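Local coordinates for protein polyhedrin (Antheraea mylitta cypovirus 4, PDB 5A9C) that forms the crystalline lattice of cypovirus polyhedra, the occlusion bodies that embed and protect virus particles outside the insect host, at the interface of chains A and B. Numbering follows the deposited sequence. Chains: chain A/B, Polyhedrin.

Contact 1: the interface of chains A and B. Residues chain A 105, 110-111, 113-115; chain B 30-31, 35-38, 59.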
loop_
_atom_site.group_PDB
_atom_site.type_symbol
_atom_site.label_atom_id
_atom_site.label_comp_id
_atom_site.label_asym_id
_atom_site.label_seq_id
_atom_site.Cartn_x
_atom_site.Cartn_y
_atom_site.Cartn_z
ATOM N N LEU A 105 -2.849 12.090 13.042
ATOM C CA LEU A 105 -2.864 11.795 14.471
ATOM C C LEU A 105 -4.194 12.173 15.116
ATOM O O LEU A 105 -4.789 13.189 14.766
ATOM C CB LEU A 105 -1.720 12.536 15.170
ATOM C CG LEU A 105 -0.298 12.068 14.860
ATOM C CD1 LEU A 105 0.723 13.045 15.422
ATOM C CD2 LEU A 105 -0.071 10.667 15.411
ATOM N N TRP A 110 1.968 12.826 19.462
ATOM C CA TRP A 110 1.946 11.458 18.950
ATOM C C TRP A 110 2.183 10.425 20.047
ATOM O O TRP A 110 1.719 9.288 19.947
ATOM C CB TRP A 110 2.970 11.272 17.819
ATOM C CG TRP A 110 4.403 11.206 18.283
ATOM C CD1 TRP A 110 5.286 12.240 18.362
ATOM C CD2 TRP A 110 5.116 10.037 18.722
ATOM N NE1 TRP A 110 6.502 11.793 18.826
ATOM C CE2 TRP A 110 6.424 10.447 19.055
ATOM C CE3 TRP A 110 4.773 8.690 18.870
ATOM C CZ2 TRP A 110 7.389 9.557 19.527
ATOM C CZ3 TRP A 110 5.735 7.806 19.339
ATOM C CH2 TRP A 110 7.028 8.244 19.660
ATOM N N ARG A 111 2.898 10.826 21.094
ATOM C CA ARG A 111 3.220 9.927 22.197
ATOM C C ARG A 111 1.981 9.494 22.977
ATOM O O ARG A 111 2.019 8.518 23.725
ATOM C CB ARG A 111 4.238 10.579 23.136
ATOM C CG ARG A 111 5.600 10.809 22.496
ATOM C CD ARG A 111 6.491 11.685 23.365
ATOM N NE ARG A 111 5.895 12.999 23.590
ATOM C CZ ARG A 111 6.514 14.014 24.186
ATOM N NH1 ARG A 111 7.763 13.877 24.618
ATOM N NH2 ARG A 111 5.883 15.169 24.347
ATOM N N ALA A 113 -1.125 9.510 21.171
ATOM C CA ALA A 113 -2.073 9.174 20.117
ATOM C C ALA A 113 -2.181 7.657 20.017
ATOM O O ALA A 113 -1.302 6.939 20.492
ATOM C CB ALA A 113 -1.622 9.759 18.800
ATOM N N ARG A 114 -3.252 7.175 19.393
ATOM C CA ARG A 114 -3.481 5.739 19.252
ATOM C C ARG A 114 -4.013 5.400 17.861
ATOM O O ARG A 114 -4.331 6.290 17.076
ATOM C CB ARG A 114 -4.463 5.238 20.316
ATOM C CG ARG A 114 -3.818 4.796 21.630
ATOM C CD ARG A 114 -3.601 5.955 22.590
ATOM N NE ARG A 114 -3.064 5.489 23.866
ATOM C CZ ARG A 114 -1.768 5.446 24.162
ATOM N NH1 ARG A 114 -0.869 5.858 23.277
ATOM N NH2 ARG A 114 -1.372 5.000 25.346
ATOM N N ALA A 115 -4.119 4.109 17.564
ATOM C CA ALA A 115 -4.608 3.665 16.262
ATOM C C ALA A 115 -5.971 4.281 15.959
ATOM O O ALA A 115 -6.245 4.674 14.827
ATOM C CB ALA A 115 -4.680 2.143 16.210
ATOM N N ALA B 30 3.030 6.166 27.636
ATOM C CA ALA B 30 1.898 5.961 26.732
ATOM C C ALA B 30 2.273 5.241 25.429
ATOM O O ALA B 30 1.502 4.425 24.927
ATOM C CB ALA B 30 1.196 7.287 26.437
ATOM N N PRO B 31 3.456 5.542 24.869
ATOM C CA PRO B 31 3.834 4.870 23.620
ATOM C C PRO B 31 4.019 3.354 23.753
ATOM O O PRO B 31 4.131 2.676 22.732
ATOM C CB PRO B 31 5.168 5.535 23.261
ATOM C CG PRO B 31 5.094 6.882 23.902
ATOM C CD PRO B 31 4.373 6.648 25.195
ATOM N N ASP B 35 -1.809 -0.406 21.483
ATOM C CA ASP B 35 -2.322 0.268 20.295
ATOM C C ASP B 35 -1.753 1.674 20.160
ATOM O O ASP B 35 -2.332 2.530 19.487
ATOM C CB ASP B 35 -3.853 0.309 20.301
ATOM C CG ASP B 35 -4.407 1.276 21.326
ATOM O OD1 ASP B 35 -3.798 1.412 22.409
ATOM O OD2 ASP B 35 -5.453 1.901 21.044
ATOM N N ALA B 36 -0.613 1.907 20.801
ATOM C CA ALA B 36 0.048 3.200 20.722
ATOM C C ALA B 36 0.577 3.444 19.316
ATOM O O ALA B 36 0.787 2.505 18.544
ATOM C CB ALA B 36 1.183 3.285 21.739
ATOM N N MET B 37 0.783 4.713 18.987
ATOM C CA MET B 37 1.368 5.071 17.708
ATOM C C MET B 37 2.888 5.060 17.784
ATOM O O MET B 37 3.476 5.377 18.819
ATOM C CB MET B 37 0.870 6.446 17.256
ATOM C CG MET B 37 -0.625 6.504 16.995
ATOM S SD MET B 37 -1.145 5.419 15.652
ATOM C CE MET B 37 -0.400 6.251 14.255
ATOM N N MET B 38 3.515 4.669 16.681
ATOM C CA MET B 38 4.952 4.816 16.516
ATOM C C MET B 38 5.193 5.871 15.448
ATOM O O MET B 38 4.283 6.221 14.695
ATOM C CB MET B 38 5.595 3.486 16.117
ATOM C CG MET B 38 5.689 2.476 17.251
ATOM S SD MET B 38 6.115 0.822 16.673
ATOM C CE MET B 38 4.597 0.381 15.833
ATOM N N PRO B 59 0.618 2.255 14.036
ATOM C CA PRO B 59 0.457 1.576 15.327
ATOM C C PRO B 59 1.169 0.227 15.484
ATOM O O PRO B 59 1.455 -0.155 16.619
ATOM C CB PRO B 59 -1.054 1.367 15.414
ATOM C CG PRO B 59 -1.472 1.202 13.994
ATOM C CD PRO B 59 -0.578 2.121 13.187
HETATM O O HOH W 1 2.226 6.511 21.058
#

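Contact 2: the interface of chains A and B. Residues chain A 61, 63-64, 116, 148-149, 151; chain B 61, 170-174.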
loop_
_atom_site.group_PDB
_atom_site.type_symbol
_atom_site.label_atom_id
_atom_site.label_comp_id
_atom_site.label_asym_id
_atom_site.label_seq_id
_atom_site.Cartn_x
_atom_site.Cartn_y
_atom_site.Cartn_z
ATOM N N TYR A 61 -10.865 -6.407 3.324
ATOM C CA TYR A 61 -10.729 -5.290 4.250
ATOM C C TYR A 61 -10.159 -4.062 3.561
ATOM O O TYR A 61 -9.460 -4.159 2.550
ATOM C CB TYR A 61 -9.855 -5.674 5.450
ATOM C CG TYR A 61 -8.441 -6.047 5.072
ATOM C CD1 TYR A 61 -7.443 -5.082 4.996
ATOM C CD2 TYR A 61 -8.106 -7.361 4.776
ATOM C CE1 TYR A 61 -6.150 -5.419 4.639
ATOM C CE2 TYR A 61 -6.817 -7.707 4.419
ATOM C CZ TYR A 61 -5.844 -6.733 4.351
ATOM O OH TYR A 61 -4.558 -7.077 3.996
ATOM N N LYS A 63 -8.240 -0.302 4.571
ATOM C CA LYS A 63 -7.669 0.700 5.461
ATOM C C LYS A 63 -7.323 1.936 4.643
ATOM O O LYS A 63 -6.506 1.869 3.725
ATOM C CB LYS A 63 -6.412 0.159 6.149
ATOM C CG LYS A 63 -6.654 -1.055 7.026
ATOM C CD LYS A 63 -5.344 -1.616 7.558
ATOM C CE LYS A 63 -4.398 -1.965 6.420
ATOM N NZ LYS A 63 -3.115 -2.530 6.911
ATOM N N VAL A 64 -7.951 3.061 4.965
ATOM C CA VAL A 64 -7.747 4.278 4.190
ATOM C C VAL A 64 -7.180 5.413 5.028
ATOM O O VAL A 64 -7.621 5.649 6.148
ATOM C CB VAL A 64 -9.067 4.773 3.558
ATOM C CG1 VAL A 64 -8.850 6.105 2.851
ATOM C CG2 VAL A 64 -9.609 3.740 2.596
ATOM N N TRP A 116 -6.819 4.358 16.981
ATOM C CA TRP A 116 -8.111 5.029 16.867
ATOM C C TRP A 116 -8.397 5.853 18.123
ATOM O O TRP A 116 -7.959 5.499 19.218
ATOM C CB TRP A 116 -9.229 4.018 16.603
ATOM C CG TRP A 116 -9.025 3.256 15.330
ATOM C CD1 TRP A 116 -8.454 2.026 15.194
ATOM C CD2 TRP A 116 -9.362 3.691 14.006
ATOM N NE1 TRP A 116 -8.421 1.663 13.869
ATOM C CE2 TRP A 116 -8.976 2.666 13.119
ATOM C CE3 TRP A 116 -9.961 4.843 13.485
ATOM C CZ2 TRP A 116 -9.167 2.758 11.742
ATOM C CZ3 TRP A 116 -10.148 4.933 12.117
ATOM C CH2 TRP A 116 -9.755 3.897 11.262
ATOM N N VAL A 148 -10.441 5.670 7.285
ATOM C CA VAL A 148 -11.593 4.776 7.222
ATOM C C VAL A 148 -11.161 3.323 7.382
ATOM O O VAL A 148 -10.140 2.905 6.832
ATOM C CB VAL A 148 -12.365 4.923 5.897
ATOM C CG1 VAL A 148 -13.589 4.013 5.886
ATOM C CG2 VAL A 148 -12.774 6.374 5.677
ATOM N N LEU A 149 -11.938 2.567 8.147
ATOM C CA LEU A 149 -11.738 1.128 8.271
ATOM C C LEU A 149 -13.035 0.380 7.986
ATOM O O LEU A 149 -14.076 0.677 8.570
ATOM C CB LEU A 149 -11.245 0.763 9.670
ATOM C CG LEU A 149 -11.220 -0.741 9.964
ATOM C CD1 LEU A 149 -10.218 -1.450 9.069
ATOM C CD2 LEU A 149 -10.907 -1.007 11.426
ATOM N N THR A 151 -14.289 -3.825 7.308
ATOM C CA THR A 151 -13.895 -5.226 7.241
ATOM C C THR A 151 -15.080 -6.127 6.932
ATOM O O THR A 151 -16.213 -5.837 7.322
ATOM C CB THR A 151 -13.232 -5.694 8.553
ATOM O OG1 THR A 151 -14.101 -5.412 9.657
ATOM C CG2 THR A 151 -11.905 -4.978 8.768
ATOM N N TYR B 61 3.300 -1.780 12.494
ATOM C CA TYR B 61 4.499 -2.011 11.700
ATOM C C TYR B 61 4.566 -1.073 10.506
ATOM O O TYR B 61 3.547 -0.580 10.019
ATOM C CB TYR B 61 4.574 -3.469 11.228
ATOM C CG TYR B 61 3.426 -3.873 10.335
ATOM C CD1 TYR B 61 3.499 -3.706 8.956
ATOM C CD2 TYR B 61 2.262 -4.409 10.869
ATOM C CE1 TYR B 61 2.444 -4.065 8.137
ATOM C CE2 TYR B 61 1.203 -4.772 10.058
ATOM C CZ TYR B 61 1.299 -4.597 8.694
ATOM O OH TYR B 61 0.245 -4.959 7.885
ATOM N N LEU B 170 -3.263 -6.608 11.459
ATOM C CA LEU B 170 -3.292 -6.385 10.019
ATOM C C LEU B 170 -4.294 -5.295 9.643
ATOM O O LEU B 170 -3.983 -4.395 8.861
ATOM C CB LEU B 170 -3.617 -7.696 9.294
ATOM C CG LEU B 170 -3.718 -7.694 7.768
ATOM C CD1 LEU B 170 -5.048 -7.117 7.323
ATOM C CD2 LEU B 170 -2.558 -6.927 7.147
ATOM N N THR B 171 -5.493 -5.378 10.210
ATOM C CA THR B 171 -6.570 -4.448 9.879
ATOM C C THR B 171 -6.460 -3.133 10.646
ATOM O O THR B 171 -7.015 -2.115 10.231
ATOM C CB THR B 171 -7.948 -5.077 10.156
ATOM O OG1 THR B 171 -8.065 -5.382 11.552
ATOM C CG2 THR B 171 -8.118 -6.354 9.354
ATOM N N ASN B 172 -5.742 -3.159 11.762
ATOM C CA ASN B 172 -5.603 -1.990 12.624
ATOM C C ASN B 172 -4.471 -1.067 12.182
ATOM O O ASN B 172 -4.423 0.104 12.561
ATOM C CB ASN B 172 -5.368 -2.439 14.067
ATOM C CG ASN B 172 -5.145 -1.283 15.013
ATOM O OD1 ASN B 172 -4.015 -0.839 15.216
ATOM N ND2 ASN B 172 -6.225 -0.791 15.608
ATOM N N ASN B 173 -3.562 -1.603 11.375
ATOM C CA ASN B 173 -2.353 -0.876 11.004
ATOM C C ASN B 173 -2.515 0.053 9.799
ATOM O O ASN B 173 -2.224 -0.327 8.664
ATOM C CB ASN B 173 -1.196 -1.852 10.776
ATOM C CG ASN B 173 0.131 -1.147 10.594
ATOM O OD1 ASN B 173 0.665 -0.555 11.532
ATOM N ND2 ASN B 173 0.672 -1.209 9.385
ATOM N N ILE B 174 -2.976 1.273 10.056
ATOM C CA ILE B 174 -3.077 2.288 9.015
ATOM C C ILE B 174 -1.874 3.221 9.080
ATOM O O ILE B 174 -1.765 4.043 9.993
ATOM C CB ILE B 174 -4.370 3.126 9.153
ATOM C CG1 ILE B 174 -5.607 2.245 8.958
ATOM C CG2 ILE B 174 -4.370 4.277 8.161
ATOM C CD1 ILE B 174 -6.919 3.009 9.045
#

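Contact 1: the interface of chains A and B
A:Ala113 and A:Arg114 are extended and run antiparallel to B:Ala36 and B:Met37, with a beta bridge between A:Arg114 and B:Ala36, and the chain turns at A:Ala115; the amide N of A:Ala115 meets the carbonyl O of B:Asp35 in a hydrogen bond of 3.1 Å, almost along the C=O axis, while B:Met37 N to A:Ala113 O is weak. A:Arg114 turns sharply at its second torsion (chi2 86°), which carries its guanidinium back alongside its own main chain. There NH1 binds A:Ala113 O at 3.0 Å, in the guanidinium plane, and NH2 reaches the carbonyl O of B:Ala30 at 3.0 Å from above that carbonyl's plane. The internal bond thus helps to fix the group that grips chain B. B:Asp35 crosses the arginine chain at about a right angle and sets its carboxylate against the CG methylene (OD2 to CG 3.4 Å); its OD1 stays 4.4 Å from A:Arg114 NE, so any help from the opposite charges would be electrostatic at a distance. On the other side of the bridge, B:Met37 curls, with chi2 -63° and chi3 -69°, packing CG against A:Ala113 and SD along the backbone of A:Arg114 and A:Ala115. Its carbonyl O lies in plane at the six-membered edge of A:Trp110, 3.4 Å from CZ3, and a water links that same oxygen to A:Trp110 O. A:Arg111 CG sits over one face of the indole, and its CB touches B:Pro31 CG. The patch joins two polyhedrin copies through a short backbone bridge flanked by the side chains of A:Arg114 and B:Met37, and probably helps to build the polyhedron lattice.

Contact 2: the interface of chains A and B
A:Lys63 reaches from strand 61-66 towards the C-terminal end of helix 165-172 of chain B, bending at its third torsion (chi3 -57°) so that its terminal amine arrives between two carbonyls. NZ hydrogen-bonds B:Leu170 O at 2.8 Å, nearly along the C=O axis (174°), and B:Asn173 O at 3.0 Å, from above the carbonyl plane. A helix end of this kind should favour a positive charge, so the lysine probably acts as a charged cap. Its aliphatic part slides past B:Ile174 in the opposite direction, CB against CG1 at 3.6 Å. The isoleucine, extended with CD1 anti to CA (chi2 -179°), crosses A:Trp116 at about a right angle and meets the CZ2-CH2 rim of the benzene ring obliquely (CD1 to CZ2 3.5 Å). On the far side of the lysine, B:Leu170 crosses A:Tyr61 and puts its CD1 methyl over one ring face, 3.4 Å from the centroid and displaced towards the rim, as a CH-pi contact. Behind the cap, the side-chain amide of B:Asn173 clamps B:Tyr61: OD1 accepts from the backbone N, while ND2 donates to O at 3.0 Å on a lone pair and rests over the tyrosine ring. This second shell probably steadies the turn that offers B:Asn173 O. The contact docks a helix end onto the neighbour's sheet and probably helps to hold polyhedrin subunits together in the crystal.

Contact 1 and contact 2 are neighbouring patches of one A-B interface, with the centres of their C-alpha atoms about 14 Å apart. In chain A they are joined directly by sequence, since A:Ala115 of contact 1 precedes A:Trp116 of contact 2; in chain B, B:Pro59 and B:Tyr61 bring them close. The two patches therefore probably act as one continuous seam. The interface is not an exact two-fold, which may leave each copy able to present its other face to a further neighbour in the deposited three-copy assembly. Both contacts are those of polyhedrin lacking its base domain.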